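Local coordinates for protein particle-associated glycoside hydrolase (Acinetobacter phage Fri1, PDB 6C72) that probably degrades the capsular polysaccharide of Acinetobacter baumannii as a trimeric phage tailspike, a depolymerase that helps the virus enter its host, at residues L27-A39 with V70-L82. Sequence-based numbering, arbitrary orientation.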
loop_
_atom_site.group_PDB
_atom_site.type_symbol
_atom_site.label_atom_id
_atom_site.label_comp_id
_atom_site.label_asym_id
_atom_site.label_seq_id
_atom_site.Cartn_x
_atom_site.Cartn_y
_atom_site.Cartn_z
ATOM N N LEU A 27 -46.288 28.998 17.327
ATOM C CA LEU A 27 -46.870 28.079 16.352
ATOM C C LEU A 27 -47.976 27.224 16.974
ATOM O O LEU A 27 -48.981 26.929 16.320
ATOM C CB LEU A 27 -45.765 27.197 15.761
ATOM C CG LEU A 27 -46.036 26.324 14.531
ATOM C CD1 LEU A 27 -46.442 27.155 13.321
ATOM C CD2 LEU A 27 -44.805 25.478 14.215
ATOM N N ARG A 28 -47.821 26.840 18.245
ATOM C CA ARG A 28 -48.834 26.036 18.914
ATOM C C ARG A 28 -50.153 26.779 19.108
ATOM O O ARG A 28 -51.159 26.145 19.458
ATOM C CB ARG A 28 -48.322 25.553 20.274
ATOM C CG ARG A 28 -47.173 24.584 20.209
ATOM C CD ARG A 28 -46.949 23.881 21.545
ATOM N NE ARG A 28 -46.031 22.754 21.386
ATOM C CZ ARG A 28 -44.731 22.777 21.691
ATOM N NH1 ARG A 28 -44.182 23.871 22.204
ATOM N NH2 ARG A 28 -43.983 21.691 21.488
ATOM N N LYS A 29 -50.179 28.091 18.880
ATOM C CA LYS A 29 -51.379 28.894 19.055
ATOM C C LYS A 29 -51.986 29.309 17.723
ATOM O O LYS A 29 -52.944 30.086 17.701
ATOM C CB LYS A 29 -51.069 30.122 19.910
ATOM C CG LYS A 29 -50.534 29.812 21.307
ATOM C CD LYS A 29 -49.952 31.077 21.964
ATOM C CE LYS A 29 -49.575 30.866 23.434
ATOM N NZ LYS A 29 -50.630 31.377 24.375
ATOM N N VAL A 30 -51.465 28.796 16.613
ATOM C CA VAL A 30 -51.904 29.178 15.277
ATOM C C VAL A 30 -52.315 27.907 14.552
ATOM O O VAL A 30 -51.552 26.938 14.507
ATOM C CB VAL A 30 -50.799 29.922 14.500
ATOM C CG1 VAL A 30 -51.348 30.478 13.193
ATOM C CG2 VAL A 30 -50.194 31.018 15.347
ATOM N N LYS A 31 -53.517 27.915 13.990
ATOM C CA LYS A 31 -54.059 26.789 13.245
ATOM C C LYS A 31 -53.895 26.991 11.746
ATOM O O LYS A 31 -54.040 28.107 11.239
ATOM C CB LYS A 31 -55.536 26.620 13.580
ATOM C CG LYS A 31 -55.793 26.151 14.993
ATOM C CD LYS A 31 -57.288 25.951 15.215
ATOM C CE LYS A 31 -57.819 24.851 14.309
ATOM N NZ LYS A 31 -59.255 24.525 14.563
ATOM N N GLY A 32 -53.631 25.897 11.037
ATOM C CA GLY A 32 -53.494 25.971 9.596
ATOM C C GLY A 32 -54.838 26.119 8.910
ATOM O O GLY A 32 -55.835 25.529 9.316
ATOM N N LEU A 33 -54.856 26.936 7.854
ATOM C CA LEU A 33 -56.095 27.157 7.115
ATOM C C LEU A 33 -56.447 25.947 6.258
ATOM O O LEU A 33 -57.590 25.480 6.265
ATOM C CB LEU A 33 -55.956 28.408 6.252
ATOM C CG LEU A 33 -55.538 29.627 7.072
ATOM C CD1 LEU A 33 -55.349 30.854 6.189
ATOM C CD2 LEU A 33 -56.564 29.888 8.171
ATOM N N PHE A 34 -55.472 25.410 5.534
ATOM C CA PHE A 34 -55.714 24.333 4.587
ATOM C C PHE A 34 -54.662 23.241 4.743
ATOM O O PHE A 34 -53.653 23.405 5.437
ATOM C CB PHE A 34 -55.716 24.866 3.149
ATOM C CG PHE A 34 -54.504 25.692 2.810
ATOM C CD1 PHE A 34 -54.480 27.055 3.065
ATOM C CD2 PHE A 34 -53.388 25.101 2.239
ATOM C CE1 PHE A 34 -53.367 27.811 2.750
ATOM C CE2 PHE A 34 -52.275 25.849 1.925
ATOM C CZ PHE A 34 -52.264 27.205 2.179
ATOM N N HIS A 35 -54.909 22.118 4.068
ATOM C CA HIS A 35 -54.010 20.973 4.142
ATOM C C HIS A 35 -52.635 21.341 3.596
ATOM O O HIS A 35 -52.512 21.878 2.492
ATOM C CB HIS A 35 -54.599 19.788 3.366
ATOM C CG HIS A 35 -53.776 18.532 3.437
ATOM N ND1 HIS A 35 -53.414 17.939 4.629
ATOM C CD2 HIS A 35 -53.264 17.748 2.458
ATOM C CE1 HIS A 35 -52.706 16.849 4.381
ATOM N NE2 HIS A 35 -52.600 16.711 3.071
ATOM N N ASN A 36 -51.604 21.062 4.393
ATOM C CA ASN A 36 -50.212 21.288 4.011
ATOM C C ASN A 36 -49.947 22.767 3.732
ATOM O O ASN A 36 -49.307 23.134 2.745
ATOM C CB ASN A 36 -49.827 20.419 2.810
ATOM C CG ASN A 36 -49.678 18.950 3.175
ATOM O OD1 ASN A 36 -49.196 18.611 4.256
ATOM N ND2 ASN A 36 -50.100 18.068 2.271
ATOM N N GLN A 37 -50.450 23.622 4.617
ATOM C CA GLN A 37 -50.088 25.030 4.596
ATOM C C GLN A 37 -48.683 25.226 5.151
ATOM O O GLN A 37 -48.263 24.541 6.087
ATOM C CB GLN A 37 -51.073 25.872 5.404
ATOM C CG GLN A 37 -50.779 27.364 5.327
ATOM C CD GLN A 37 -51.689 28.198 6.197
ATOM O OE1 GLN A 37 -52.344 27.687 7.103
ATOM N NE2 GLN A 37 -51.718 29.497 5.940
ATOM N N LYS A 38 -47.968 26.190 4.576
ATOM C CA LYS A 38 -46.592 26.481 4.952
ATOM C C LYS A 38 -46.544 27.367 6.193
ATOM O O LYS A 38 -47.256 28.372 6.277
ATOM C CB LYS A 38 -45.889 27.190 3.796
ATOM C CG LYS A 38 -44.396 27.449 3.959
ATOM C CD LYS A 38 -43.818 27.928 2.629
ATOM C CE LYS A 38 -42.432 28.536 2.785
ATOM N NZ LYS A 38 -41.913 29.068 1.486
ATOM N N ALA A 39 -45.712 26.986 7.160
ATOM C CA ALA A 39 -45.409 27.818 8.319
ATOM C C ALA A 39 -43.906 27.833 8.544
ATOM O O ALA A 39 -43.229 26.819 8.347
ATOM C CB ALA A 39 -46.103 27.334 9.585
ATOM N N VAL A 70 -43.522 16.751 15.340
ATOM C CA VAL A 70 -44.950 16.991 15.497
ATOM C C VAL A 70 -45.128 18.136 16.486
ATOM O O VAL A 70 -44.797 17.994 17.670
ATOM C CB VAL A 70 -45.688 15.733 15.981
ATOM C CG1 VAL A 70 -47.153 16.036 16.253
ATOM C CG2 VAL A 70 -45.568 14.629 14.954
ATOM N N ILE A 71 -45.671 19.256 16.011
ATOM C CA ILE A 71 -45.973 20.409 16.850
ATOM C C ILE A 71 -47.496 20.500 16.946
ATOM O O ILE A 71 -48.169 20.968 16.019
ATOM C CB ILE A 71 -45.353 21.701 16.299
ATOM C CG1 ILE A 71 -43.839 21.536 16.115
ATOM C CG2 ILE A 71 -45.644 22.881 17.217
ATOM C CD1 ILE A 71 -43.098 21.095 17.380
ATOM N N ARG A 72 -48.054 20.031 18.058
ATOM C CA ARG A 72 -49.500 20.001 18.210
ATOM C C ARG A 72 -50.020 21.365 18.651
ATOM O O ARG A 72 -49.437 22.017 19.524
ATOM C CB ARG A 72 -49.903 18.927 19.224
ATOM C CG ARG A 72 -49.647 17.490 18.759
ATOM C CD ARG A 72 -50.671 17.060 17.720
ATOM N NE ARG A 72 -52.032 17.280 18.203
ATOM C CZ ARG A 72 -52.680 16.453 19.020
ATOM N NH1 ARG A 72 -52.102 15.347 19.459
ATOM N NH2 ARG A 72 -53.915 16.732 19.403
ATOM N N VAL A 73 -51.126 21.787 18.046
ATOM C CA VAL A 73 -51.776 23.045 18.403
ATOM C C VAL A 73 -52.520 22.854 19.719
ATOM O O VAL A 73 -53.371 21.970 19.841
ATOM C CB VAL A 73 -52.711 23.521 17.284
ATOM C CG1 VAL A 73 -53.596 24.631 17.773
ATOM C CG2 VAL A 73 -51.888 24.021 16.121
ATOM N N THR A 74 -52.160 23.663 20.719
ATOM C CA THR A 74 -52.705 23.523 22.064
ATOM C C THR A 74 -54.160 23.974 22.164
ATOM O O THR A 74 -54.894 23.487 23.029
ATOM C CB THR A 74 -51.852 24.324 23.045
ATOM O OG1 THR A 74 -51.799 25.692 22.617
ATOM C CG2 THR A 74 -50.434 23.775 23.093
ATOM N N GLY A 75 -54.574 24.940 21.348
ATOM C CA GLY A 75 -55.923 25.481 21.341
ATOM C C GLY A 75 -56.928 24.763 20.466
ATOM O O GLY A 75 -57.978 25.334 20.162
ATOM N N ALA A 76 -56.601 23.564 19.987
ATOM C CA ALA A 76 -57.475 22.757 19.145
ATOM C C ALA A 76 -57.366 21.302 19.582
ATOM O O ALA A 76 -56.341 20.881 20.124
ATOM C CB ALA A 76 -57.124 22.898 17.655
ATOM N N ALA A 77 -58.434 20.534 19.367
ATOM C CA ALA A 77 -58.398 19.137 19.786
ATOM C C ALA A 77 -57.485 18.299 18.893
ATOM O O ALA A 77 -56.856 17.349 19.372
ATOM C CB ALA A 77 -59.805 18.560 19.808
ATOM N N THR A 78 -57.431 18.602 17.591
ATOM C CA THR A 78 -56.544 17.920 16.653
ATOM C C THR A 78 -55.818 18.947 15.796
ATOM O O THR A 78 -56.249 20.097 15.663
ATOM C CB THR A 78 -57.266 16.938 15.715
ATOM O OG1 THR A 78 -58.113 17.663 14.816
ATOM C CG2 THR A 78 -58.091 15.928 16.504
ATOM N N GLY A 79 -54.740 18.493 15.158
ATOM C CA GLY A 79 -53.970 19.367 14.299
ATOM C C GLY A 79 -52.524 19.491 14.727
ATOM O O GLY A 79 -52.228 19.575 15.922
ATOM N N ALA A 80 -51.606 19.458 13.761
ATOM C CA ALA A 80 -50.198 19.612 14.080
ATOM C C ALA A 80 -49.467 20.231 12.904
ATOM O O ALA A 80 -49.857 20.070 11.744
ATOM C CB ALA A 80 -49.539 18.278 14.449
ATOM N N TRP A 81 -48.415 20.965 13.224
ATOM C CA TRP A 81 -47.460 21.405 12.225
ATOM C C TRP A 81 -46.345 20.377 12.155
ATOM O O TRP A 81 -45.722 20.055 13.174
ATOM C CB TRP A 81 -46.899 22.783 12.567
ATOM C CG TRP A 81 -47.940 23.850 12.573
ATOM C CD1 TRP A 81 -48.625 24.319 13.653
ATOM C CD2 TRP A 81 -48.431 24.576 11.435
ATOM N NE1 TRP A 81 -49.506 25.299 13.261
ATOM C CE2 TRP A 81 -49.408 25.472 11.905
ATOM C CE3 TRP A 81 -48.139 24.551 10.065
ATOM C CZ2 TRP A 81 -50.093 26.344 11.054
ATOM C CZ3 TRP A 81 -48.824 25.418 9.220
ATOM C CH2 TRP A 81 -49.783 26.301 9.719
ATOM N N LEU A 82 -46.100 19.868 10.955
ATOM C CA LEU A 82 -45.153 18.783 10.743
ATOM C C LEU A 82 -43.846 19.332 10.186
ATOM O O LEU A 82 -43.833 20.030 9.163
ATOM C CB LEU A 82 -45.731 17.728 9.804
ATOM C CG LEU A 82 -47.046 17.111 10.277
ATOM C CD1 LEU A 82 -47.430 15.952 9.384
ATOM C CD2 LEU A 82 -46.963 16.689 11.746
#
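W81 lies with one indole face under L27 and A39 and its edge turned to two backbone carbonyls. In CH-pi contacts, L27 CD1 sits almost on the normal of the W81 five-membered ring, 3.5 Å from its centroid, while A39 CB covers the six-membered ring. The R28 guanidinium has I71 CG2 over one face and R72 O at the edge, near its plane. The indole thus joins the 27-30 turn to strand 38-41 within the small N-terminal mixed sheet, which precedes the parallel beta-helix of this tailspike; W57 of strand 54-58 meets it with its ring inclined.

Tryptophan suits the place because its surface is apolar yet its edge carries one donor: W81 NE1 donates to V30 O at 2.9 Å, with an N-H...O angle of 162° and the oxygen practically in the ring plane. Q37 O lies at the rim near CZ3. The Q37 side chain stretches out, CG anti to the backbone N (chi1 -176°), and Q37 OE1 accepts from L33 N at 2.7 Å, linking the two ends of the loop 33-37. Glycine lets the backbone pass close to the indole, G32 N 3.6 Å from W81 CZ2.

At the other end the beta turn 27-30 meets the turn 73-76. R28 lays its aliphatic part along R72 O; its charged end forms a salt bridge with D65. K31, bent at chi3, brings CD and CE against the small methyl A76 CB. V73 packs its two methyls on carbonyls of the 27-30 turn, CG1 3.3 Å from R28 O, the same oxygen that accepts T74 N at 3.0 Å.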